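Long-range contacts in ribose-phosphate pyrophosphokinase (Mycobacterium smegmatis, PDB 5MP7), which probably makes phosphoribosyl pyrophosphate by transferring the pyrophosphoryl group of ATP to the 1-hydroxyl of ribose 5-phosphate, using magnesium as cofactor: residues Phe99-Lys107 with Leu137-Phe145; Arg18-Gln26 with Val281-Glu289. One frame throughout, in Å; residues are numbered along the deposited sequence.

Interaction 1 of 2, residues Phe99-Lys107 with Leu137-Phe145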
loop_
_atom_site.group_PDB
_atom_site.type_symbol
_atom_site.label_atom_id
_atom_site.label_comp_id
_atom_site.label_asym_id
_atom_site.label_seq_id
_atom_site.Cartn_x
_atom_site.Cartn_y
_atom_site.Cartn_z
ATOM N N PHE A 99 19.378 39.056 -43.602
ATOM C CA PHE A 99 18.303 39.799 -42.953
ATOM C C PHE A 99 18.769 40.135 -41.531
ATOM O O PHE A 99 19.027 39.239 -40.719
ATOM C CB PHE A 99 17.057 38.931 -42.954
ATOM C CG PHE A 99 15.906 39.469 -42.139
ATOM C CD1 PHE A 99 15.007 40.345 -42.713
ATOM C CD2 PHE A 99 15.696 39.041 -40.833
ATOM C CE1 PHE A 99 13.921 40.818 -42.004
ATOM C CE2 PHE A 99 14.620 39.507 -40.112
ATOM C CZ PHE A 99 13.733 40.409 -40.695
ATOM N N TYR A 100 18.939 41.422 -41.250
ATOM C CA TYR A 100 19.497 41.871 -39.972
ATOM C C TYR A 100 18.432 41.774 -38.885
ATOM O O TYR A 100 17.408 42.440 -38.949
ATOM C CB TYR A 100 20.006 43.287 -40.121
ATOM C CG TYR A 100 20.826 43.800 -38.977
ATOM C CD1 TYR A 100 20.224 44.290 -37.816
ATOM C CD2 TYR A 100 22.206 43.901 -39.075
ATOM C CE1 TYR A 100 20.974 44.833 -36.780
ATOM C CE2 TYR A 100 22.982 44.440 -38.027
ATOM C CZ TYR A 100 22.350 44.918 -36.897
ATOM O OH TYR A 100 23.054 45.449 -35.863
ATOM N N PRO A 101 18.633 40.908 -37.911
ATOM C CA PRO A 101 17.636 40.765 -36.860
ATOM C C PRO A 101 17.516 41.999 -35.966
ATOM O O PRO A 101 18.531 42.621 -35.651
ATOM C CB PRO A 101 18.167 39.585 -36.018
ATOM C CG PRO A 101 19.589 39.424 -36.376
ATOM C CD PRO A 101 19.896 40.242 -37.580
ATOM N N TYR A 102 16.271 42.294 -35.570
ATOM C CA TYR A 102 15.888 43.407 -34.761
ATOM C C TYR A 102 16.047 44.746 -35.458
ATOM O O TYR A 102 16.034 45.785 -34.800
ATOM C CB TYR A 102 16.630 43.384 -33.409
ATOM C CG TYR A 102 16.156 42.293 -32.550
ATOM C CD1 TYR A 102 15.017 42.445 -31.820
ATOM C CD2 TYR A 102 16.828 41.073 -32.501
ATOM C CE1 TYR A 102 14.556 41.437 -31.005
ATOM C CE2 TYR A 102 16.388 40.046 -31.698
ATOM C CZ TYR A 102 15.243 40.237 -30.946
ATOM O OH TYR A 102 14.721 39.212 -30.217
ATOM N N ALA A 103 16.191 44.752 -36.772
ATOM C CA ALA A 103 16.374 46.016 -37.529
ATOM C C ALA A 103 15.233 46.987 -37.351
ATOM O O ALA A 103 15.471 48.182 -37.368
ATOM C CB ALA A 103 16.610 45.747 -38.999
ATOM N N ARG A 104 14.010 46.483 -37.153
ATOM C CA ARG A 104 12.877 47.357 -36.920
ATOM C C ARG A 104 12.919 48.109 -35.584
ATOM O O ARG A 104 12.384 49.214 -35.484
ATOM C CB ARG A 104 11.573 46.605 -37.082
ATOM C CG ARG A 104 11.246 46.360 -38.550
ATOM C CD ARG A 104 10.062 45.425 -38.715
ATOM N NE ARG A 104 10.336 44.116 -38.122
ATOM C CZ ARG A 104 9.450 43.122 -38.013
ATOM N NH1 ARG A 104 8.198 43.255 -38.446
ATOM N NH2 ARG A 104 9.837 41.972 -37.478
ATOM N N GLN A 105 13.576 47.542 -34.573
ATOM C CA GLN A 105 13.791 48.234 -33.294
ATOM C C GLN A 105 15.104 49.041 -33.303
ATOM O O GLN A 105 16.053 48.699 -32.624
ATOM C CB GLN A 105 13.746 47.214 -32.171
ATOM C CG GLN A 105 13.681 47.821 -30.773
ATOM C CD GLN A 105 12.373 48.547 -30.485
ATOM O OE1 GLN A 105 11.290 48.054 -30.792
ATOM N NE2 GLN A 105 12.470 49.737 -29.917
ATOM N N ASP A 106 15.150 50.109 -34.115
ATOM C CA ASP A 106 16.376 50.961 -34.309
ATOM C C ASP A 106 16.279 52.346 -33.662
ATOM O O ASP A 106 17.090 53.223 -33.915
ATOM C CB ASP A 106 16.698 51.109 -35.798
ATOM C CG ASP A 106 15.492 51.590 -36.649
ATOM O OD1 ASP A 106 14.400 51.937 -36.100
ATOM O OD2 ASP A 106 15.635 51.595 -37.901
ATOM N N LYS A 107 15.245 52.528 -32.849
ATOM C CA LYS A 107 15.016 53.748 -32.077
ATOM C C LYS A 107 13.993 53.464 -30.973
ATOM O O LYS A 107 13.351 52.431 -30.997
ATOM C CB LYS A 107 14.483 54.869 -32.971
ATOM C CG LYS A 107 13.093 54.599 -33.513
ATOM C CD LYS A 107 12.828 55.574 -34.607
ATOM C CE LYS A 107 11.310 55.765 -34.803
ATOM N NZ LYS A 107 10.945 56.978 -34.014
ATOM N N LEU A 137 19.147 46.940 -45.125
ATOM C CA LEU A 137 18.792 47.330 -43.782
ATOM C C LEU A 137 17.502 48.156 -43.755
ATOM O O LEU A 137 17.230 48.946 -44.649
ATOM C CB LEU A 137 19.935 48.110 -43.160
ATOM C CG LEU A 137 21.235 47.335 -43.062
ATOM C CD1 LEU A 137 22.397 48.269 -42.820
ATOM C CD2 LEU A 137 21.141 46.280 -41.977
ATOM N N HIS A 138 16.720 47.972 -42.700
ATOM C CA HIS A 138 15.489 48.712 -42.514
ATOM C C HIS A 138 15.747 50.230 -42.557
ATOM O O HIS A 138 14.939 50.974 -43.113
ATOM C CB HIS A 138 14.860 48.310 -41.182
ATOM C CG HIS A 138 13.570 48.994 -40.899
ATOM N ND1 HIS A 138 12.404 48.658 -41.552
ATOM C CD2 HIS A 138 13.258 49.999 -40.049
ATOM C CE1 HIS A 138 11.422 49.422 -41.111
ATOM N NE2 HIS A 138 11.913 50.241 -40.194
ATOM N N THR A 139 16.853 50.668 -41.940
ATOM C CA THR A 139 17.376 52.033 -42.103
ATOM C C THR A 139 18.856 51.995 -42.351
ATOM O O THR A 139 19.558 51.194 -41.755
ATOM C CB THR A 139 17.163 52.921 -40.855
ATOM O OG1 THR A 139 17.318 52.129 -39.666
ATOM C CG2 THR A 139 15.767 53.607 -40.895
ATOM N N ASP A 140 19.313 52.914 -43.188
ATOM C CA ASP A 140 20.694 52.996 -43.574
ATOM C C ASP A 140 21.590 53.367 -42.384
ATOM O O ASP A 140 22.748 52.998 -42.335
ATOM C CB ASP A 140 20.851 54.020 -44.704
ATOM C CG ASP A 140 19.942 53.718 -45.948
ATOM O OD1 ASP A 140 18.931 52.991 -45.808
ATOM O OD2 ASP A 140 20.235 54.230 -47.063
ATOM N N GLN A 141 21.036 54.028 -41.383
ATOM C CA GLN A 141 21.808 54.465 -40.217
ATOM C C GLN A 141 22.290 53.329 -39.351
ATOM O O GLN A 141 23.248 53.513 -38.608
ATOM C CB GLN A 141 21.032 55.463 -39.349
ATOM C CG GLN A 141 20.904 56.844 -39.988
ATOM C CD GLN A 141 19.906 56.858 -41.121
ATOM O OE1 GLN A 141 18.872 56.199 -41.054
ATOM N NE2 GLN A 141 20.228 57.571 -42.194
ATOM N N ILE A 142 21.665 52.149 -39.455
ATOM C CA ILE A 142 22.146 50.936 -38.757
ATOM C C ILE A 142 23.633 50.640 -39.063
ATOM O O ILE A 142 24.329 50.030 -38.264
ATOM C CB ILE A 142 21.235 49.727 -39.091
ATOM C CG1 ILE A 142 19.887 49.919 -38.416
ATOM C CG2 ILE A 142 21.848 48.415 -38.627
ATOM C CD1 ILE A 142 18.821 48.938 -38.830
ATOM N N GLN A 143 24.091 51.069 -40.228
ATOM C CA GLN A 143 25.484 51.009 -40.601
ATOM C C GLN A 143 26.403 51.692 -39.545
ATOM O O GLN A 143 27.478 51.207 -39.239
ATOM C CB GLN A 143 25.609 51.665 -41.964
ATOM C CG GLN A 143 26.852 51.375 -42.754
ATOM C CD GLN A 143 26.804 52.041 -44.127
ATOM O OE1 GLN A 143 26.310 53.179 -44.282
ATOM N NE2 GLN A 143 27.328 51.349 -45.126
ATOM N N GLY A 144 25.941 52.758 -38.920
ATOM C CA GLY A 144 26.676 53.379 -37.822
ATOM C C GLY A 144 26.595 52.731 -36.435
ATOM O O GLY A 144 27.265 53.194 -35.508
ATOM N N PHE A 145 25.825 51.661 -36.287
ATOM C CA PHE A 145 25.699 50.975 -35.016
ATOM C C PHE A 145 26.853 50.097 -34.664
ATOM O O PHE A 145 26.964 49.675 -33.533
ATOM C CB PHE A 145 24.439 50.123 -34.990
ATOM C CG PHE A 145 23.162 50.903 -34.870
ATOM C CD1 PHE A 145 23.134 52.287 -34.822
ATOM C CD2 PHE A 145 21.970 50.221 -34.824
ATOM C CE1 PHE A 145 21.933 52.970 -34.740
ATOM C CE2 PHE A 145 20.775 50.894 -34.735
ATOM C CZ PHE A 145 20.753 52.280 -34.681
HETATM O O HOH W 1 10.374 50.827 -37.451
#
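His-138 sets its side chain against the turn of Ala-103 and Arg-104, and its atoms can be followed from CB to the tip of the ring. CB packs on the methyl of Ala-103, 3.8 Å from its CB. With CG anti to the backbone N (chi1 -179°), the imidazole then extends along residues 103-106. Over one face lies Arg-104 CG, 4.0 Å from the ring centroid and only 13° off the normal, a CH-pi contact made by the aliphatic base of the arginine. On the edge, in the ring plane, CD2 meets Asp-106 OD2 at 3.6 Å, the carboxylate being turned 48° against the ring. ND1 is hydrogen-bonded to Asp-231, while NE2 shares a water with the backbone: the water lies 3.2 Å from His-138 NE2 and donates to Arg-104 O.

The same Asp-106 OD2 takes the hydroxyl of Thr-139 as its donor; the modelled OG1-OD2 separation of 2.5 Å is very short, and its exact value is doubtful. Deeper in, Ile-142 divides its branches: CD1 reaches Ala-103 CB at 3.9 Å, whereas CG2 sits over one face of the Tyr-100 ring, 4.1 Å from its centroid. The Tyr-100 hydroxyl goes on to the carbonyl of Ala-117, and Leu-137 CD2 packs on Tyr-100 CB at 3.7 Å. Beyond the loops, Arg-104 NH2 forms a salt bridge with Glu-47 of a neighbouring subunit.

Arg-104 and Gln-105 are predicted to bind ATP and His-138 to bind magnesium. Apolar packing of Tyr-100, Ala-103, Leu-137 and Ile-142 adjoins the polar groups round His-138; contact with Arg-104, the bond to Asp-231 and the shared water would limit the imidazole's rotation, consistent with presetting a metal ligand beside the nucleotide site.

Interaction 2 of 2, residues Arg18-Gln26 with Val281-Glu289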
loop_
_atom_site.group_PDB
_atom_site.type_symbol
_atom_site.label_atom_id
_atom_site.label_comp_id
_atom_site.label_asym_id
_atom_site.label_seq_id
_atom_site.Cartn_x
_atom_site.Cartn_y
_atom_site.Cartn_z
ATOM N N ARG A 18 22.622 26.542 -39.600
ATOM C CA ARG A 18 21.622 25.586 -40.096
ATOM C C ARG A 18 20.324 26.214 -40.592
ATOM O O ARG A 18 19.515 25.516 -41.156
ATOM C CB ARG A 18 21.254 24.607 -38.980
ATOM C CG ARG A 18 22.382 23.674 -38.575
ATOM C CD ARG A 18 21.978 22.894 -37.330
ATOM N NE ARG A 18 21.929 23.766 -36.148
ATOM C CZ ARG A 18 21.266 23.524 -35.010
ATOM N NH1 ARG A 18 20.559 22.410 -34.863
ATOM N NH2 ARG A 18 21.329 24.402 -34.008
ATOM N N ALA A 19 20.117 27.507 -40.387
ATOM C CA ALA A 19 18.842 28.130 -40.713
ATOM C C ALA A 19 18.474 28.150 -42.216
ATOM O O ALA A 19 17.306 28.050 -42.561
ATOM C CB ALA A 19 18.765 29.545 -40.147
ATOM N N HIS A 20 19.448 28.288 -43.103
ATOM C CA HIS A 20 19.104 28.491 -44.474
ATOM C C HIS A 20 20.145 27.837 -45.323
ATOM O O HIS A 20 20.949 28.501 -45.945
ATOM C CB HIS A 20 18.964 29.973 -44.740
ATOM C CG HIS A 20 18.399 30.290 -46.090
ATOM N ND1 HIS A 20 18.368 31.569 -46.596
ATOM C CD2 HIS A 20 17.906 29.493 -47.062
ATOM C CE1 HIS A 20 17.884 31.546 -47.819
ATOM N NE2 HIS A 20 17.598 30.299 -48.129
ATOM N N PRO A 21 20.090 26.495 -45.395
ATOM C CA PRO A 21 21.077 25.687 -46.134
ATOM C C PRO A 21 21.145 25.902 -47.671
ATOM O O PRO A 21 22.237 25.806 -48.239
ATOM C CB PRO A 21 20.707 24.232 -45.769
ATOM C CG PRO A 21 19.324 24.285 -45.168
ATOM C CD PRO A 21 19.087 25.674 -44.675
ATOM N N GLU A 22 20.032 26.191 -48.331
ATOM C CA GLU A 22 20.062 26.480 -49.775
ATOM C C GLU A 22 20.894 27.702 -50.101
ATOM O O GLU A 22 21.635 27.710 -51.089
ATOM C CB GLU A 22 18.631 26.627 -50.363
ATOM C CG GLU A 22 17.863 25.251 -50.502
ATOM C CD GLU A 22 16.354 25.386 -50.759
ATOM O OE1 GLU A 22 15.897 26.490 -51.141
ATOM O OE2 GLU A 22 15.609 24.383 -50.585
ATOM N N LEU A 23 20.780 28.752 -49.294
ATOM C CA LEU A 23 21.538 29.963 -49.568
ATOM C C LEU A 23 23.017 29.672 -49.410
ATOM O O LEU A 23 23.819 30.113 -50.237
ATOM C CB LEU A 23 21.151 31.111 -48.658
ATOM C CG LEU A 23 21.857 32.449 -48.885
ATOM C CD1 LEU A 23 21.660 32.981 -50.305
ATOM C CD2 LEU A 23 21.313 33.447 -47.883
ATOM N N ALA A 24 23.368 28.962 -48.339
ATOM C CA ALA A 24 24.775 28.633 -48.070
ATOM C C ALA A 24 25.400 27.836 -49.203
ATOM O O ALA A 24 26.519 28.088 -49.619
ATOM C CB ALA A 24 24.910 27.873 -46.740
ATOM N N ASP A 25 24.651 26.867 -49.696
ATOM C CA ASP A 25 25.078 26.054 -50.820
ATOM C C ASP A 25 25.223 26.878 -52.088
ATOM O O ASP A 25 26.194 26.680 -52.797
ATOM C CB ASP A 25 24.079 24.918 -50.980
ATOM C CG ASP A 25 24.174 24.219 -52.304
ATOM O OD1 ASP A 25 25.042 23.314 -52.443
ATOM O OD2 ASP A 25 23.351 24.594 -53.208
ATOM N N GLN A 26 24.281 27.787 -52.373
ATOM C CA GLN A 26 24.386 28.666 -53.558
ATOM C C GLN A 26 25.598 29.592 -53.488
ATOM O O GLN A 26 26.288 29.764 -54.477
ATOM C CB GLN A 26 23.159 29.542 -53.744
ATOM C CG GLN A 26 21.917 28.837 -54.279
ATOM C CD GLN A 26 20.638 29.666 -54.144
ATOM O OE1 GLN A 26 20.653 30.882 -53.938
ATOM N NE2 GLN A 26 19.515 28.992 -54.252
ATOM N N VAL A 281 10.372 38.744 -54.398
ATOM C CA VAL A 281 11.231 38.758 -53.216
ATOM C C VAL A 281 12.561 38.106 -53.520
ATOM O O VAL A 281 12.725 37.519 -54.578
ATOM C CB VAL A 281 10.635 38.045 -51.990
ATOM C CG1 VAL A 281 9.348 38.687 -51.570
ATOM C CG2 VAL A 281 10.407 36.594 -52.268
ATOM N N THR A 282 13.538 38.310 -52.646
ATOM C CA THR A 282 14.825 37.630 -52.747
ATOM C C THR A 282 14.813 36.516 -51.761
ATOM O O THR A 282 13.901 36.396 -50.943
ATOM C CB THR A 282 16.054 38.535 -52.451
ATOM O OG1 THR A 282 16.127 38.815 -51.031
ATOM C CG2 THR A 282 15.958 39.810 -53.228
ATOM N N ASN A 283 15.873 35.737 -51.777
ATOM C CA ASN A 283 15.985 34.622 -50.833
ATOM C C ASN A 283 16.915 34.900 -49.639
ATOM O O ASN A 283 17.711 34.042 -49.263
ATOM C CB ASN A 283 16.369 33.327 -51.588
ATOM C CG ASN A 283 17.782 33.351 -52.103
ATOM O OD1 ASN A 283 18.335 34.405 -52.406
ATOM N ND2 ASN A 283 18.365 32.201 -52.216
ATOM N N THR A 284 16.858 36.103 -49.081
ATOM C CA THR A 284 17.651 36.411 -47.895
ATOM C C THR A 284 17.188 35.548 -46.749
ATOM O O THR A 284 17.963 35.237 -45.885
ATOM C CB THR A 284 17.525 37.887 -47.468
ATOM O OG1 THR A 284 16.164 38.299 -47.539
ATOM C CG2 THR A 284 18.391 38.798 -48.338
ATOM N N LEU A 285 15.919 35.196 -46.765
ATOM C CA LEU A 285 15.299 34.254 -45.864
ATOM C C LEU A 285 14.861 33.058 -46.653
ATOM O O LEU A 285 14.622 33.183 -47.849
ATOM C CB LEU A 285 14.060 34.877 -45.232
ATOM C CG LEU A 285 14.474 35.990 -44.270
ATOM C CD1 LEU A 285 13.405 37.033 -44.111
ATOM C CD2 LEU A 285 14.838 35.444 -42.891
ATOM N N PRO A 286 14.774 31.876 -46.008
ATOM C CA PRO A 286 14.426 30.683 -46.786
ATOM C C PRO A 286 12.932 30.727 -47.093
ATOM O O PRO A 286 12.133 30.941 -46.201
ATOM C CB PRO A 286 14.761 29.525 -45.848
ATOM C CG PRO A 286 14.679 30.110 -44.505
ATOM C CD PRO A 286 15.019 31.559 -44.596
ATOM N N ILE A 287 12.571 30.560 -48.354
ATOM C CA ILE A 287 11.181 30.579 -48.741
ATOM C C ILE A 287 10.733 29.129 -48.849
ATOM O O ILE A 287 10.901 28.518 -49.897
ATOM C CB ILE A 287 10.978 31.284 -50.102
ATOM C CG1 ILE A 287 11.765 32.614 -50.187
ATOM C CG2 ILE A 287 9.491 31.496 -50.334
ATOM C CD1 ILE A 287 11.307 33.712 -49.243
ATOM N N THR A 288 10.165 28.592 -47.774
ATOM C CA THR A 288 9.751 27.198 -47.741
ATOM C C THR A 288 8.478 27.007 -48.541
ATOM O O THR A 288 7.822 27.987 -48.952
ATOM C CB THR A 288 9.493 26.708 -46.300
ATOM O OG1 THR A 288 8.424 27.455 -45.689
ATOM C CG2 THR A 288 10.755 26.821 -45.463
ATOM N N GLU A 289 8.085 25.754 -48.715
ATOM C CA GLU A 289 6.952 25.423 -49.579
ATOM C C GLU A 289 5.594 25.874 -49.014
ATOM O O GLU A 289 4.721 26.268 -49.779
ATOM C CB GLU A 289 7.023 23.945 -49.986
ATOM C CG GLU A 289 8.415 23.669 -50.612
ATOM C CD GLU A 289 8.786 24.534 -51.851
ATOM O OE1 GLU A 289 7.945 25.309 -52.356
ATOM O OE2 GLU A 289 9.937 24.443 -52.346
#
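His-20 turns CG anti to its own backbone nitrogen (chi1 -171°), which carries the imidazole across to Pro-286, while Asn-283, with chi1 at 70°, places CG between its backbone N and carbonyl carbon, on the side of helix 21-31. The histidine ring is sandwiched. Pro-286 CB covers one face, 3.7 Å from the centroid of the His-20 ring and somewhat off the ring normal, a CH-pi contact; on the opposite face Leu-23 CB, from the next turn of the same segment, stands 3.4 Å above the His-20 plane.

The proline ring extends the packing to the backbone just ahead of the helix, with Pro-286 CG 3.9 Å from Ala-19 O. One turn along, Leu-23 lays both methyls against Asn-283: CD1 lies 3.9 Å from the amide ND2, and CD2 approaches the main-chain O of Asn-283.

From the helix the extended side chain of Gln-26 meets that of Asn-283 coming from the opposite direction. Asn-283 ND2 donates to Gln-26 OE1 at 3.2 Å; the angle at hydrogen is 142°, a bent bond, and the donor also stands out of the carbonyl plane. Gln-26 OE1 is also bonded to Ser-300 OG, and Asn-283 OD1 to the backbone N of Ile-301, which ties both amides to the chain after strand 296-299.

His-20 occupies the N-cap position of helix 21-31, and the loop it meets follows strand 278-282. The arrangement is an interface between the two halves of a class I PRPP synthetase, whose domains both belong to the phosphoribosyltransferase-like group.

How the interactions relate
Both segments of interaction 1 fall between the two of interaction 2 in the sequence: residues 18-26 come first, then 99-107 and 137-145, and finally 281-289. Their centres are about 21 Å apart, and the chain's centre lies between them. Interaction 1 joins loops that follow two neighbouring strands, 92-97 and 131-135, of the five-stranded parallel sheet. Interaction 2 instead connects the helix after strand 12-16 of that sheet with the loop leaving strand 278-282 of the seven-stranded mixed sheet. The two contacts touch through one apolar pair, Phe-99 CD1 lying 3.9 Å from Leu-285 CD1, which places the interdomain seam beside the loop carrying predicted ATP-binding residues.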